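Local atomic coordinates of SM80.1 Vicilin (Solanum melongena, PDB entry 5VF5), a protein that probably serves as a 7S seed storage globulin of eggplant, built from two cupin domains, one of which holds a copper(II) ion. Residues Q59-P64 with A180-S185; S148-F153 with R171-Q176; F224-E229 with N249-G254; G254-Y259 with S390-G395. One frame throughout, in Å; residues are numbered along the deposited sequence.

Contact 1 (Q59-P64 with A180-S185); sequences QSFMLP and AIIKAS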
loop_
_atom_site.group_PDB
_atom_site.type_symbol
_atom_site.label_atom_id
_atom_site.label_comp_id
_atom_site.label_asym_id
_atom_site.label_seq_id
_atom_site.Cartn_x
_atom_site.Cartn_y
_atom_site.Cartn_z
ATOM N N GLN A 59 -4.551 18.640 -12.873
ATOM C CA GLN A 59 -5.091 19.991 -12.526
ATOM C C GLN A 59 -6.298 19.826 -11.596
ATOM O O GLN A 59 -7.395 20.319 -11.877
ATOM C CB GLN A 59 -5.442 20.797 -13.782
ATOM C CG GLN A 59 -4.250 21.049 -14.670
ATOM C CD GLN A 59 -4.581 21.740 -15.980
ATOM O OE1 GLN A 59 -5.738 21.784 -16.424
ATOM N NE2 GLN A 59 -3.544 22.235 -16.636
ATOM N N SER A 60 -6.074 19.117 -10.489
ATOM C CA SER A 60 -7.141 18.801 -9.551
ATOM C C SER A 60 -6.702 19.039 -8.104
ATOM O O SER A 60 -5.504 19.113 -7.789
ATOM C CB SER A 60 -7.613 17.370 -9.769
ATOM O OG SER A 60 -6.721 16.505 -9.192
ATOM N N PHE A 61 -7.697 19.190 -7.236
ATOM C CA PHE A 61 -7.516 19.577 -5.832
ATOM C C PHE A 61 -8.466 18.759 -4.969
ATOM O O PHE A 61 -9.665 18.786 -5.196
ATOM C CB PHE A 61 -7.817 21.064 -5.673
ATOM C CG PHE A 61 -7.773 21.578 -4.259
ATOM C CD1 PHE A 61 -6.563 21.810 -3.642
ATOM C CD2 PHE A 61 -8.924 21.855 -3.569
ATOM C CE1 PHE A 61 -6.528 22.284 -2.376
ATOM C CE2 PHE A 61 -8.881 22.361 -2.284
ATOM C CZ PHE A 61 -7.679 22.595 -1.708
ATOM N N MET A 62 -7.928 18.047 -3.983
ATOM C CA MET A 62 -8.725 17.343 -2.974
ATOM C C MET A 62 -8.884 18.233 -1.745
ATOM O O MET A 62 -7.881 18.691 -1.166
ATOM C CB MET A 62 -8.149 15.990 -2.585
ATOM C CG MET A 62 -9.036 15.264 -1.578
ATOM S SD MET A 62 -8.359 13.660 -1.202
ATOM C CE MET A 62 -9.733 12.946 -0.259
ATOM N N LEU A 63 -10.120 18.437 -1.325
ATOM C CA LEU A 63 -10.469 19.376 -0.277
ATOM C C LEU A 63 -9.899 18.971 1.094
ATOM O O LEU A 63 -9.777 17.794 1.390
ATOM C CB LEU A 63 -11.988 19.438 -0.112
ATOM C CG LEU A 63 -12.726 20.441 -0.951
ATOM C CD1 LEU A 63 -12.332 20.555 -2.371
ATOM C CD2 LEU A 63 -14.207 20.400 -0.753
ATOM N N PRO A 64 -9.600 19.970 1.950
ATOM C CA PRO A 64 -9.137 19.699 3.308
ATOM C C PRO A 64 -10.002 18.741 4.107
ATOM O O PRO A 64 -11.254 18.901 4.193
ATOM C CB PRO A 64 -9.105 21.072 3.938
ATOM C CG PRO A 64 -8.779 22.008 2.798
ATOM C CD PRO A 64 -9.424 21.391 1.588
ATOM N N ALA A 180 -15.573 16.365 -3.517
ATOM C CA ALA A 180 -14.354 16.343 -2.697
ATOM C C ALA A 180 -13.059 16.531 -3.486
ATOM O O ALA A 180 -12.026 16.822 -2.892
ATOM C CB ALA A 180 -14.269 15.028 -1.938
ATOM N N ILE A 181 -13.072 16.264 -4.791
ATOM C CA ILE A 181 -11.921 16.451 -5.653
ATOM C C ILE A 181 -12.381 17.188 -6.895
ATOM O O ILE A 181 -13.252 16.696 -7.651
ATOM C CB ILE A 181 -11.209 15.131 -6.060
ATOM C CG1 ILE A 181 -10.961 14.223 -4.830
ATOM C CG2 ILE A 181 -9.918 15.453 -6.791
ATOM C CD1 ILE A 181 -10.420 12.842 -5.177
ATOM N N ILE A 182 -11.850 18.391 -7.077
ATOM C CA ILE A 182 -12.394 19.353 -8.020
ATOM C C ILE A 182 -11.285 19.943 -8.879
ATOM O O ILE A 182 -10.063 19.733 -8.631
ATOM C CB ILE A 182 -13.180 20.461 -7.267
ATOM C CG1 ILE A 182 -12.271 21.297 -6.376
ATOM C CG2 ILE A 182 -14.375 19.898 -6.533
ATOM C CD1 ILE A 182 -12.946 22.517 -5.766
ATOM N N LYS A 183 -11.681 20.740 -9.866
ATOM C CA LYS A 183 -10.699 21.419 -10.697
ATOM C C LYS A 183 -9.897 22.434 -9.893
ATOM O O LYS A 183 -10.450 23.149 -9.109
ATOM C CB LYS A 183 -11.423 22.129 -11.849
ATOM C CG LYS A 183 -10.515 22.793 -12.843
ATOM C CD LYS A 183 -11.373 23.360 -13.942
ATOM C CE LYS A 183 -10.693 23.388 -15.316
ATOM N NZ LYS A 183 -11.645 23.330 -16.383
ATOM N N ALA A 184 -8.637 22.657 -10.278
ATOM C CA ALA A 184 -7.844 23.783 -9.748
ATOM C C ALA A 184 -7.243 24.635 -10.892
ATOM O O ALA A 184 -6.790 24.082 -11.886
ATOM C CB ALA A 184 -6.729 23.241 -8.875
ATOM N N SER A 185 -7.220 25.964 -10.766
ATOM C CA SER A 185 -6.614 26.793 -11.818
ATOM C C SER A 185 -5.097 26.775 -11.747
ATOM O O SER A 185 -4.514 26.428 -10.719
ATOM C CB SER A 185 -7.090 28.237 -11.718
ATOM O OG SER A 185 -6.408 28.895 -10.657
#

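Contact 2 (S148-F153 with R171-Q176); sequences SFYRAF and RLFRQQ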
loop_
_atom_site.group_PDB
_atom_site.type_symbol
_atom_site.label_atom_id
_atom_site.label_comp_id
_atom_site.label_asym_id
_atom_site.label_seq_id
_atom_site.Cartn_x
_atom_site.Cartn_y
_atom_site.Cartn_z
ATOM N N SER A 148 -19.610 19.227 4.957
ATOM C CA SER A 148 -18.661 19.651 5.964
ATOM C C SER A 148 -19.161 19.268 7.328
ATOM O O SER A 148 -20.338 19.467 7.648
ATOM C CB SER A 148 -18.477 21.170 5.937
ATOM O OG SER A 148 -17.640 21.612 7.009
ATOM N N PHE A 149 -18.274 18.781 8.175
ATOM C CA PHE A 149 -18.678 18.481 9.561
ATOM C C PHE A 149 -19.102 19.705 10.352
ATOM O O PHE A 149 -19.730 19.576 11.385
ATOM C CB PHE A 149 -17.662 17.620 10.324
ATOM C CG PHE A 149 -16.294 18.243 10.478
ATOM C CD1 PHE A 149 -16.083 19.418 11.202
ATOM C CD2 PHE A 149 -15.201 17.611 9.961
ATOM C CE1 PHE A 149 -14.814 19.941 11.372
ATOM C CE2 PHE A 149 -13.924 18.120 10.141
ATOM C CZ PHE A 149 -13.740 19.291 10.857
ATOM N N TYR A 150 -18.747 20.906 9.893
ATOM C CA TYR A 150 -19.230 22.100 10.579
ATOM C C TYR A 150 -20.762 22.180 10.581
ATOM O O TYR A 150 -21.336 22.782 11.474
ATOM C CB TYR A 150 -18.638 23.352 10.027
ATOM C CG TYR A 150 -17.156 23.622 10.360
ATOM C CD1 TYR A 150 -16.789 24.219 11.524
ATOM C CD2 TYR A 150 -16.165 23.263 9.478
ATOM C CE1 TYR A 150 -15.484 24.549 11.788
ATOM C CE2 TYR A 150 -14.842 23.576 9.749
ATOM C CZ TYR A 150 -14.525 24.178 10.920
ATOM O OH TYR A 150 -13.203 24.480 11.122
ATOM N N ARG A 151 -21.404 21.558 9.605
ATOM C CA ARG A 151 -22.871 21.571 9.549
ATOM C C ARG A 151 -23.540 20.742 10.639
ATOM O O ARG A 151 -24.767 20.854 10.865
ATOM C CB ARG A 151 -23.323 21.121 8.180
ATOM C CG ARG A 151 -22.951 22.132 7.114
ATOM C CD ARG A 151 -23.116 21.531 5.738
ATOM N NE ARG A 151 -24.458 21.023 5.451
ATOM C CZ ARG A 151 -25.313 21.656 4.667
ATOM N NH1 ARG A 151 -24.949 22.810 4.139
ATOM N NH2 ARG A 151 -26.529 21.148 4.435
ATOM N N ALA A 152 -22.751 19.957 11.360
ATOM C CA ALA A 152 -23.261 19.224 12.516
ATOM C C ALA A 152 -23.473 20.081 13.755
ATOM O O ALA A 152 -24.071 19.645 14.737
ATOM C CB ALA A 152 -22.300 18.076 12.836
ATOM N N PHE A 153 -22.929 21.294 13.736
ATOM C CA PHE A 153 -23.110 22.220 14.851
ATOM C C PHE A 153 -24.292 23.135 14.664
ATOM O O PHE A 153 -24.576 23.614 13.552
ATOM C CB PHE A 153 -21.829 23.034 15.097
ATOM C CG PHE A 153 -20.635 22.155 15.444
ATOM C CD1 PHE A 153 -20.597 21.480 16.634
ATOM C CD2 PHE A 153 -19.565 22.024 14.582
ATOM C CE1 PHE A 153 -19.530 20.670 16.982
ATOM C CE2 PHE A 153 -18.508 21.213 14.909
ATOM C CZ PHE A 153 -18.475 20.552 16.111
ATOM N N ARG A 171 -24.361 30.355 5.606
ATOM C CA ARG A 171 -24.167 30.501 4.159
ATOM C C ARG A 171 -22.805 29.999 3.690
ATOM O O ARG A 171 -22.720 29.343 2.669
ATOM C CB ARG A 171 -24.335 31.972 3.724
ATOM C CG ARG A 171 -24.562 32.152 2.242
ATOM C CD ARG A 171 -24.834 33.609 1.847
ATOM N NE ARG A 171 -23.644 34.245 1.253
ATOM C CZ ARG A 171 -23.247 34.136 -0.022
ATOM N NH1 ARG A 171 -23.939 33.419 -0.913
ATOM N NH2 ARG A 171 -22.131 34.748 -0.417
ATOM N N LEU A 172 -21.743 30.282 4.449
ATOM C CA LEU A 172 -20.381 29.831 4.132
ATOM C C LEU A 172 -20.372 28.328 3.928
ATOM O O LEU A 172 -19.743 27.809 3.011
ATOM C CB LEU A 172 -19.412 30.211 5.261
ATOM C CG LEU A 172 -18.011 29.563 5.261
ATOM C CD1 LEU A 172 -17.197 30.098 4.100
ATOM C CD2 LEU A 172 -17.270 29.755 6.575
ATOM N N PHE A 173 -21.061 27.638 4.815
ATOM C CA PHE A 173 -21.050 26.183 4.842
ATOM C C PHE A 173 -22.075 25.538 3.936
ATOM O O PHE A 173 -22.226 24.341 3.998
ATOM C CB PHE A 173 -21.133 25.655 6.269
ATOM C CG PHE A 173 -19.900 25.947 7.079
ATOM C CD1 PHE A 173 -18.683 25.415 6.716
ATOM C CD2 PHE A 173 -19.961 26.763 8.186
ATOM C CE1 PHE A 173 -17.550 25.715 7.450
ATOM C CE2 PHE A 173 -18.852 27.027 8.929
ATOM C CZ PHE A 173 -17.627 26.532 8.547
ATOM N N ARG A 174 -22.723 26.341 3.079
ATOM C CA ARG A 174 -23.657 25.854 2.022
ATOM C C ARG A 174 -23.156 26.078 0.597
ATOM O O ARG A 174 -23.762 25.605 -0.346
ATOM C CB ARG A 174 -25.039 26.577 2.107
ATOM C CG ARG A 174 -25.924 26.301 3.295
ATOM C CD ARG A 174 -27.359 26.763 2.993
ATOM N NE ARG A 174 -27.489 28.178 2.598
ATOM C CZ ARG A 174 -27.659 29.210 3.434
ATOM N NH1 ARG A 174 -27.697 29.030 4.759
ATOM N NH2 ARG A 174 -27.775 30.447 2.940
ATOM N N GLN A 175 -22.051 26.799 0.413
ATOM C CA GLN A 175 -21.648 27.211 -0.925
ATOM C C GLN A 175 -21.059 26.078 -1.753
ATOM O O GLN A 175 -21.229 26.059 -2.970
ATOM C CB GLN A 175 -20.642 28.354 -0.873
ATOM C CG GLN A 175 -21.189 29.612 -0.231
ATOM C CD GLN A 175 -22.489 30.033 -0.872
ATOM O OE1 GLN A 175 -22.503 30.383 -2.066
ATOM N NE2 GLN A 175 -23.612 29.952 -0.113
ATOM N N GLN A 176 -20.273 25.190 -1.116
ATOM C CA GLN A 176 -19.596 24.113 -1.840
ATOM C C GLN A 176 -20.532 22.974 -2.152
ATOM O O GLN A 176 -21.059 22.345 -1.239
ATOM C CB GLN A 176 -18.390 23.601 -1.016
ATOM C CG GLN A 176 -17.554 22.528 -1.717
ATOM C CD GLN A 176 -16.969 23.015 -3.006
ATOM O OE1 GLN A 176 -17.587 22.902 -4.063
ATOM N NE2 GLN A 176 -15.788 23.618 -2.927
#

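Contact 3 (F224-E229 with N249-G254); sequences FGQFIE and NINQGG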
loop_
_atom_site.group_PDB
_atom_site.type_symbol
_atom_site.label_atom_id
_atom_site.label_comp_id
_atom_site.label_asym_id
_atom_site.label_seq_id
_atom_site.Cartn_x
_atom_site.Cartn_y
_atom_site.Cartn_z
ATOM N N PHE A 224 16.629 -10.386 -13.393
ATOM C CA PHE A 224 15.194 -10.609 -13.558
ATOM C C PHE A 224 14.300 -9.897 -12.566
ATOM O O PHE A 224 13.092 -10.030 -12.673
ATOM C CB PHE A 224 14.867 -12.101 -13.583
ATOM C CG PHE A 224 15.106 -12.702 -14.931
ATOM C CD1 PHE A 224 14.176 -12.488 -15.944
ATOM C CD2 PHE A 224 16.228 -13.420 -15.179
ATOM C CE1 PHE A 224 14.386 -12.999 -17.226
ATOM C CE2 PHE A 224 16.456 -13.946 -16.454
ATOM C CZ PHE A 224 15.525 -13.752 -17.459
ATOM N N GLY A 225 14.859 -9.130 -11.639
ATOM C CA GLY A 225 14.002 -8.377 -10.729
ATOM C C GLY A 225 14.722 -7.713 -9.606
ATOM O O GLY A 225 15.929 -7.875 -9.456
ATOM N N GLN A 226 13.968 -6.908 -8.841
ATOM C CA GLN A 226 14.522 -6.062 -7.803
ATOM C C GLN A 226 13.572 -6.037 -6.596
ATOM O O GLN A 226 12.353 -5.961 -6.796
ATOM C CB GLN A 226 14.673 -4.638 -8.359
ATOM C CG GLN A 226 15.551 -4.526 -9.617
ATOM C CD GLN A 226 14.776 -4.753 -10.908
ATOM O OE1 GLN A 226 13.667 -4.275 -11.055
ATOM N NE2 GLN A 226 15.362 -5.497 -11.844
ATOM N N PHE A 227 14.126 -6.053 -5.392
ATOM C CA PHE A 227 13.353 -5.824 -4.179
ATOM C C PHE A 227 14.067 -4.773 -3.355
ATOM O O PHE A 227 15.255 -4.930 -3.061
ATOM C CB PHE A 227 13.267 -7.111 -3.378
ATOM C CG PHE A 227 12.483 -6.973 -2.128
ATOM C CD1 PHE A 227 11.109 -7.166 -2.139
ATOM C CD2 PHE A 227 13.102 -6.684 -0.926
ATOM C CE1 PHE A 227 10.389 -7.024 -0.964
ATOM C CE2 PHE A 227 12.382 -6.540 0.242
ATOM C CZ PHE A 227 11.008 -6.732 0.229
ATOM N N ILE A 228 13.356 -3.733 -2.935
ATOM C CA ILE A 228 13.883 -2.883 -1.872
ATOM C C ILE A 228 12.781 -2.474 -0.948
ATOM O O ILE A 228 11.591 -2.474 -1.335
ATOM C CB ILE A 228 14.682 -1.707 -2.352
ATOM C CG1 ILE A 228 15.608 -1.127 -1.221
ATOM C CG2 ILE A 228 13.744 -0.664 -2.934
ATOM C CD1 ILE A 228 16.567 -0.037 -1.673
ATOM N N GLU A 229 13.168 -2.249 0.295
ATOM C CA GLU A 229 12.226 -2.013 1.324
ATOM C C GLU A 229 12.676 -0.924 2.257
ATOM O O GLU A 229 13.852 -0.811 2.597
ATOM C CB GLU A 229 12.097 -3.324 2.072
ATOM C CG GLU A 229 11.324 -3.302 3.323
ATOM C CD GLU A 229 11.305 -4.660 3.941
ATOM O OE1 GLU A 229 10.430 -5.395 3.558
ATOM O OE2 GLU A 229 12.159 -4.964 4.806
ATOM N N ASN A 249 9.846 -5.407 -8.213
ATOM C CA ASN A 249 9.700 -5.423 -9.639
ATOM C C ASN A 249 10.242 -6.737 -10.173
ATOM O O ASN A 249 11.369 -7.126 -9.847
ATOM C CB ASN A 249 10.438 -4.259 -10.301
ATOM C CG ASN A 249 10.103 -4.150 -11.788
ATOM O OD1 ASN A 249 8.946 -4.004 -12.165
ATOM N ND2 ASN A 249 11.081 -4.338 -12.622
ATOM N N ILE A 250 9.416 -7.414 -10.967
ATOM C CA ILE A 250 9.821 -8.631 -11.670
ATOM C C ILE A 250 9.824 -8.278 -13.167
ATOM O O ILE A 250 8.785 -7.875 -13.745
ATOM C CB ILE A 250 8.875 -9.802 -11.371
ATOM C CG1 ILE A 250 8.762 -10.031 -9.849
ATOM C CG2 ILE A 250 9.372 -11.060 -12.073
ATOM C CD1 ILE A 250 7.830 -11.120 -9.458
ATOM N N ASN A 251 10.980 -8.435 -13.790
ATOM C CA ASN A 251 11.082 -8.117 -15.194
ATOM C C ASN A 251 10.245 -9.067 -16.048
ATOM O O ASN A 251 9.934 -10.192 -15.639
ATOM C CB ASN A 251 12.528 -8.188 -15.617
ATOM C CG ASN A 251 13.401 -7.116 -15.005
ATOM O OD1 ASN A 251 12.955 -6.036 -14.674
ATOM N ND2 ASN A 251 14.673 -7.386 -14.951
ATOM N N GLN A 252 9.856 -8.609 -17.244
ATOM C CA GLN A 252 9.031 -9.472 -18.102
ATOM C C GLN A 252 9.752 -10.776 -18.315
ATOM O O GLN A 252 10.984 -10.816 -18.443
ATOM C CB GLN A 252 8.674 -8.816 -19.423
ATOM C CG GLN A 252 9.760 -8.267 -20.251
ATOM C CD GLN A 252 9.143 -7.464 -21.443
ATOM O OE1 GLN A 252 8.472 -8.041 -22.331
ATOM N NE2 GLN A 252 9.310 -6.137 -21.418
ATOM N N GLY A 253 8.994 -11.861 -18.262
ATOM C CA GLY A 253 9.553 -13.192 -18.386
ATOM C C GLY A 253 10.272 -13.686 -17.140
ATOM O O GLY A 253 10.893 -14.757 -17.181
ATOM N N GLY A 254 10.173 -12.951 -16.033
ATOM C CA GLY A 254 10.824 -13.360 -14.811
ATOM C C GLY A 254 9.889 -13.926 -13.786
ATOM O O GLY A 254 8.658 -13.919 -13.951
#

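Contact 4 (G254-Y259 with S390-G395); sequences GMVLPY and SYFVAG. With ACT (acetate ion), chain C.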
loop_
_atom_site.group_PDB
_atom_site.type_symbol
_atom_site.label_atom_id
_atom_site.label_comp_id
_atom_site.label_asym_id
_atom_site.label_seq_id
_atom_site.Cartn_x
_atom_site.Cartn_y
_atom_site.Cartn_z
ATOM N N GLY A 254 10.173 -12.951 -16.033
ATOM C CA GLY A 254 10.824 -13.360 -14.811
ATOM C C GLY A 254 9.889 -13.926 -13.786
ATOM O O GLY A 254 8.658 -13.919 -13.951
ATOM N N MET A 255 10.504 -14.391 -12.698
ATOM C CA MET A 255 9.774 -14.843 -11.514
ATOM C C MET A 255 10.602 -14.521 -10.301
ATOM O O MET A 255 11.811 -14.448 -10.377
ATOM C CB MET A 255 9.470 -16.336 -11.545
ATOM C CG MET A 255 10.709 -17.218 -11.523
ATOM S SD MET A 255 10.384 -19.000 -11.580
ATOM C CE MET A 255 9.650 -19.305 -9.991
ATOM N N VAL A 256 9.944 -14.310 -9.167
ATOM C CA VAL A 256 10.633 -14.296 -7.884
ATOM C C VAL A 256 10.673 -15.723 -7.385
ATOM O O VAL A 256 9.657 -16.450 -7.432
ATOM C CB VAL A 256 10.020 -13.309 -6.863
ATOM C CG1 VAL A 256 8.586 -13.626 -6.471
ATOM C CG2 VAL A 256 10.923 -13.232 -5.627
ATOM N N LEU A 257 11.846 -16.190 -6.989
ATOM C CA LEU A 257 11.961 -17.541 -6.461
ATOM C C LEU A 257 11.075 -17.693 -5.204
ATOM O O LEU A 257 10.885 -16.720 -4.460
ATOM C CB LEU A 257 13.414 -17.851 -6.134
ATOM C CG LEU A 257 14.278 -18.050 -7.388
ATOM C CD1 LEU A 257 15.721 -18.217 -6.980
ATOM C CD2 LEU A 257 13.864 -19.273 -8.179
ATOM N N PRO A 258 10.526 -18.900 -4.970
ATOM C CA PRO A 258 9.707 -19.068 -3.785
ATOM C C PRO A 258 10.420 -18.595 -2.518
ATOM O O PRO A 258 11.636 -18.850 -2.316
ATOM C CB PRO A 258 9.405 -20.562 -3.776
ATOM C CG PRO A 258 9.504 -20.988 -5.234
ATOM C CD PRO A 258 10.649 -20.146 -5.747
ATOM N N TYR A 259 9.675 -17.884 -1.674
ATOM C CA TYR A 259 10.232 -17.398 -0.422
ATOM C C TYR A 259 9.117 -17.269 0.594
ATOM O O TYR A 259 7.923 -17.435 0.283
ATOM C CB TYR A 259 10.875 -16.015 -0.636
ATOM C CG TYR A 259 9.852 -14.912 -0.883
ATOM C CD1 TYR A 259 9.372 -14.650 -2.174
ATOM C CD2 TYR A 259 9.331 -14.167 0.159
ATOM C CE1 TYR A 259 8.418 -13.654 -2.407
ATOM C CE2 TYR A 259 8.365 -13.180 -0.068
ATOM C CZ TYR A 259 7.904 -12.938 -1.345
ATOM O OH TYR A 259 6.990 -11.930 -1.591
ATOM N N SER A 390 20.153 -16.118 -7.928
ATOM C CA SER A 390 19.377 -15.872 -6.696
ATOM C C SER A 390 18.282 -14.890 -6.925
ATOM O O SER A 390 18.351 -14.058 -7.830
ATOM C CB SER A 390 20.279 -15.348 -5.566
ATOM O OG SER A 390 21.236 -16.307 -5.177
ATOM N N TYR A 391 17.225 -15.062 -6.110
ATOM C CA TYR A 391 16.151 -14.075 -5.895
ATOM C C TYR A 391 15.144 -13.976 -7.006
ATOM O O TYR A 391 13.936 -14.260 -6.792
ATOM C CB TYR A 391 16.716 -12.676 -5.577
ATOM C CG TYR A 391 17.797 -12.700 -4.531
ATOM C CD1 TYR A 391 17.617 -13.353 -3.337
ATOM C CD2 TYR A 391 19.017 -12.113 -4.772
ATOM C CE1 TYR A 391 18.629 -13.412 -2.384
ATOM C CE2 TYR A 391 20.023 -12.146 -3.825
ATOM C CZ TYR A 391 19.836 -12.787 -2.644
ATOM O OH TYR A 391 20.840 -12.792 -1.709
ATOM N N PHE A 392 15.604 -13.649 -8.216
ATOM C CA PHE A 392 14.723 -13.597 -9.390
ATOM C C PHE A 392 15.406 -14.279 -10.554
ATOM O O PHE A 392 16.614 -14.100 -10.762
ATOM C CB PHE A 392 14.389 -12.173 -9.791
ATOM C CG PHE A 392 13.840 -11.314 -8.680
ATOM C CD1 PHE A 392 14.699 -10.635 -7.822
ATOM C CD2 PHE A 392 12.497 -11.130 -8.527
ATOM C CE1 PHE A 392 14.197 -9.821 -6.807
ATOM C CE2 PHE A 392 11.988 -10.309 -7.529
ATOM C CZ PHE A 392 12.834 -9.651 -6.675
ATOM N N VAL A 393 14.624 -15.080 -11.286
ATOM C CA VAL A 393 15.153 -15.869 -12.396
ATOM C C VAL A 393 14.146 -15.885 -13.545
ATOM O O VAL A 393 13.026 -15.398 -13.399
ATOM C CB VAL A 393 15.488 -17.314 -11.947
ATOM C CG1 VAL A 393 16.462 -17.341 -10.802
ATOM C CG2 VAL A 393 14.272 -18.108 -11.563
ATOM N N ALA A 394 14.531 -16.476 -14.686
ATOM C CA ALA A 394 13.582 -16.638 -15.762
ATOM C C ALA A 394 12.423 -17.530 -15.308
ATOM O O ALA A 394 12.618 -18.565 -14.693
ATOM C CB ALA A 394 14.256 -17.268 -16.966
ATOM N N GLY A 395 11.222 -17.124 -15.662
ATOM C CA GLY A 395 10.030 -17.910 -15.385
ATOM C C GLY A 395 9.889 -19.017 -16.396
ATOM O O GLY A 395 10.651 -19.068 -17.372
HETATM C C ACT C . 6.986 -8.955 0.170
HETATM O O ACT C . 7.626 -8.152 0.916
HETATM O OXT ACT C . 6.933 -10.173 0.452
HETATM C CH3 ACT C . 6.296 -8.513 -1.097
#

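Contact 1 (Q59-P64 with A180-S185)
Phe61 and Ile182 form an antiparallel hydrogen-bonded pair, Phe61 N giving to Ile182 O at 2.8 Å and Ile182 N to Phe61 O at 2.9 Å. Leu63 N to Ala180 O and Ala184 N to Gln59 O extend the ladder at its two ends. The more buried face carries Met62 and Ile181: CG of Met62 meets CG1 of Ile181 at 3.9 Å, the two side chains crossing obliquely. The long, unbranched methionine suits this buried place because it runs out extended beyond CG toward Glu137. The other face, of Phe61 and Ile182, is partly exposed. There the Phe61 ring leads away to meet the ring of His110 and approaches Ile182 loosely: Ile182 CG1 lies at the ring's edge, near its plane, 4.4 Å from CD2 of Phe61, although Phe61 CB rests on Ala184 CB at 4.0 Å. Leu63 comes across Ile182 at about a right angle, CD1 to CD1 4.0 Å. Exposed Lys183 has its CB directed away from strand 60-65, a fitting place for a charged chain. Gln59 and Ser60 both face Asn113 of strand 108-113, a G1 beta bulge, with Gln59 in the positive-phi position. Strand 181-183 thus forms the outermost strand of a five-stranded antiparallel sheet in the first cupin beta-barrel.

Contact 2 (S148-F153 with R171-Q176)
An ST turn at Ser148 opens the short 3-10 segment 149-152, which packs against the end of helix 166-172. Ser148 OG accepts from Tyr150 N at 3.2 Å and also bonds to Ser140, so serine suits a place where one small hydroxyl serves two backbone groups. Phe173, the first residue to leave helical geometry, supplies the centre of the contact. CB of Tyr150 sits over the middle of its ring, 3.6 Å from the centroid in a CH-pi contact, while Leu172 CD2 lies over the opposite face. The Tyr150 ring is nearly parallel to that of Phe173, the planes 18° apart, but slid so that they barely overlap; Phe173 CZ reaches CG of Tyr150 at 3.5 Å. Arg151 runs past Phe173 in the opposite direction, its chain bent at chi3 (57°), which turns NE out of line. In the conformer described, NH1 gives to Phe173 O at 3.1 Å, the oxygen in the guanidinium plane but the donor above the carbonyl plane. CH-pi and van der Waals contact of Tyr150 with the buried Phe173 ring thus carries the apolar part; the arginine bond, perhaps partial, meets a helix-end carbonyl whose partial negative charge would probably favour a cation.

Contact 3 (F224-E229 with N249-G254)
Gln226 and Asn249 face each other as an antiparallel hydrogen-bonded pair and bond again through their side chains. Gln226 N gives to Asn249 O at 2.8 Å and Asn249 N to Gln226 O at 2.9 Å. Beside them, in the conformer described, Asn249 ND2 gives to Gln226 OE1 at 3.0 Å; the two amides lie side by side, pointing the same way, with planes 29° apart. Glutamine has the extra methylene needed to fold back, and its bend at chi2 (87°) swings CD toward the neighbouring strand. Asn249 in turn is positioned by a second bond, from Asn336 to its OD1, so in that conformer both ends of this buried amide are used. One step along, Gly225 pairs with Ile250, CA to CA 4.3 Å; Gly225 CA lies 3.0 Å from Asn249 O, a closeness that suits glycine. Next, Asn251 N gives to Phe224 O at 2.9 Å, and the chain enters the type II turn Asn251 to Gly254, closed by Gly254 N to Asn251 O. Gly253 takes the positive-phi corner suited to its lack of a side chain. The Phe224 ring packs obliquely against the turn, its CD1 3.6 Å from Gly254 CA, and also touches Phe392 and Ala394. Strand 225-230 lies between 243-250 and the outermost strand 220-222 of an antiparallel cupin sheet, and strand 337-344 flanks 243-250 on its other side.

Contact 4 (G254-Y259 with S390-G395)
Met255 and Val393 lie side by side, pointing the same way, where short strand 392-394 adds antiparallel to strand 254-261 of the second cupin barrel. Their backbones form the hydrogen-bonded pair: Met255 N gives to Val393 O at 2.8 Å, and Val393 N to Met255 O at 3.0 Å. CG of Met255, held between the backbone N and the carbonyl carbon (chi1 64°), meets CG2 of Val393 at 3.7 Å; with chi2 extended (-179°), SD of Met255 comes to 4.0 Å from Gly395 CA. Leu257 crosses Val393 at about a right angle and brings CD2 to the same CG2 at 3.6 Å. The branched valine therefore offers one methyl to two neighbours. Val256 and Phe392 occupy the other face, crossing obliquely: CG2 of Val256, anti to the backbone N, comes within 3.6 Å of CE2 of the Phe392 ring. Phenylalanine suits this buried position because its ring also spans to Ile250 and Met248 of strand 243-250; Val256 also touches Phe353. Leu257 N gives to Tyr391 O at 2.9 Å, while the Tyr391 ring turns away to meet Phe220 and Phe353. Farther along its strand, Tyr259 joins Arg266, Lys351 and Asn261 in binding an acetate ion, probably from the crystallisation liquor; Tyr259 OH gives to acetate OXT at 2.7 Å.

How the contacts relate
Contacts 1 and 4 appear to be counterparts in the two cupin domains: each adds a short late strand to an earlier one, and they lie on opposite sides of the chain's centre, about 42 Å apart, centre to centre. Contact 1 is the more buried; contacts 3 and 4 are partly buried, contact 3 lying nearest the chain's centre. Contact 2 is the most peripheral, relying on aromatic packing and an arginine instead of a strand ladder. It is nested within the loop closed by contact 1 and touches it where Gln176 packs on Leu63 and Ile182. Contacts 3 and 4 share Gly254, where turn passes into strand. Paired amides mark contact 3; contact 4 is chiefly aliphatic and aromatic.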